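Local coordinates for hypothetical protein VC0802 (PDB 1ZVP), which is of unknown function but carries two ACT domains and may be a transport protein, at the interface of chains A and B. Numbering follows the deposited sequence. Chains: chain A/B, hypothetical protein VC0802.

The interface of chains A and B. Residues chain A 26, 102-105; chain B 82, 88, 105-106.
A:Ile105 and B:Ile105 face each other where strand 103-106 of one chain pairs antiparallel with its copy in the other. Their side chains meet obliquely through the CG2 methyl branches, with A:Ile105 CG2 3.7 Å from B:Ile105 CG2. In both residues CG2 is anti to the backbone N (chi1 -61° in A:Ile105), which turns this branch toward its twin. Beside this pair, the backbone N of B:Ala106 donates a hydrogen bond of 2.7 Å to A:Val104 O.

On one face of the strand, A:Asn103 crosses B:Leu82 at about a right angle. The amide A:Asn103 ND2 gives a hydrogen bond of 2.8 Å to B:Leu82 O. The acceptor lies near the amide plane of the asparagine, but the donor is tilted from the carbonyl plane of the leucine. B:Leu82 CD1 packs against this amide and also lies over one face of the A:Phe26 ring, toward its rim. B:Ala106 O lies at the edge of the same ring, 3.6 Å from A:Phe26 CE1. The bond to B:Leu82 O and the leucine methyl together should limit rotation of the amide.

On the opposite face, A:Val104 CG1 meets the methyl B:Thr88 CG2 at 3.7 Å. B:Thr88, near the start of helix 87-96, uses both branches. The hydroxyl B:Thr88 OG1 reaches the backbone and donates to A:Ala102 O at 2.6 Å, in the carbonyl plane. A water links A:Ala102 O, A:Val104 N and B:Thr88 OG1.

The two-fold symmetry repeats each contact with the chains exchanged. The site joins the two chains by strand pairing, with polar and apolar contacts beside it. Such pairing is common in ACT-domain assemblies, so this may be a biological dimer.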
# COMPACT_ATOMS: atom_id res chain seq x y z
N PHE A 26 1.52 -8.38 10.25
CA PHE A 26 1.79 -6.97 10.56
C PHE A 26 2.05 -6.85 12.04
O PHE A 26 1.26 -7.32 12.86
CB PHE A 26 0.61 -6.09 10.16
CG PHE A 26 0.54 -5.78 8.70
CD1 PHE A 26 0.80 -4.50 8.23
CD2 PHE A 26 0.23 -6.78 7.78
CE1 PHE A 26 0.74 -4.21 6.88
CE2 PHE A 26 0.18 -6.50 6.41
CZ PHE A 26 0.43 -5.21 5.96
N ALA A 102 -8.01 -5.73 1.30
CA ALA A 102 -6.75 -5.58 0.60
C ALA A 102 -5.90 -4.62 1.41
O ALA A 102 -6.30 -3.47 1.62
CB ALA A 102 -6.98 -5.01 -0.81
N ASN A 103 -4.76 -5.08 1.89
CA ASN A 103 -3.82 -4.19 2.52
C ASN A 103 -2.68 -3.97 1.57
O ASN A 103 -1.80 -4.82 1.48
CB ASN A 103 -3.34 -4.79 3.83
CG ASN A 103 -4.48 -5.03 4.79
OD1 ASN A 103 -5.07 -4.09 5.32
ND2 ASN A 103 -4.81 -6.30 5.00
N VAL A 104 -2.70 -2.85 0.85
CA VAL A 104 -1.69 -2.62 -0.18
C VAL A 104 -0.44 -1.86 0.27
O VAL A 104 -0.50 -0.91 1.05
CB VAL A 104 -2.31 -2.17 -1.57
CG1 VAL A 104 -3.81 -1.97 -1.46
CG2 VAL A 104 -1.58 -1.01 -2.22
N ILE A 105 0.71 -2.37 -0.15
CA ILE A 105 1.97 -1.66 -0.00
C ILE A 105 2.54 -1.46 -1.40
O ILE A 105 2.88 -2.42 -2.07
CB ILE A 105 2.98 -2.40 0.92
CG1 ILE A 105 2.39 -2.55 2.34
CG2 ILE A 105 4.32 -1.65 0.95
CD1 ILE A 105 3.26 -3.27 3.36
N LEU B 82 -6.68 -4.14 9.88
CA LEU B 82 -6.06 -4.85 8.74
C LEU B 82 -6.98 -5.91 8.09
O LEU B 82 -6.56 -6.66 7.19
CB LEU B 82 -4.69 -5.46 9.13
CG LEU B 82 -3.37 -4.67 9.24
CD1 LEU B 82 -3.17 -3.62 8.15
CD2 LEU B 82 -3.25 -4.03 10.60
N THR B 88 -10.08 -0.02 1.25
CA THR B 88 -9.15 0.30 0.17
C THR B 88 -9.90 0.69 -1.08
O THR B 88 -9.52 1.66 -1.75
CB THR B 88 -8.16 -0.84 -0.11
OG1 THR B 88 -7.48 -1.17 1.11
CG2 THR B 88 -7.15 -0.42 -1.14
N ILE B 105 0.48 2.81 1.04
CA ILE B 105 1.16 1.89 1.95
C ILE B 105 0.31 1.68 3.20
O ILE B 105 0.06 2.62 3.95
CB ILE B 105 2.61 2.31 2.31
CG1 ILE B 105 3.41 2.62 1.04
CG2 ILE B 105 3.29 1.20 3.14
CD1 ILE B 105 4.87 2.93 1.25
N ALA B 106 -0.16 0.45 3.39
CA ALA B 106 -0.91 0.08 4.60
C ALA B 106 0.06 -0.04 5.77
O ALA B 106 1.00 -0.85 5.73
CB ALA B 106 -1.68 -1.22 4.40
O HOH W 1 -4.55 -0.81 2.01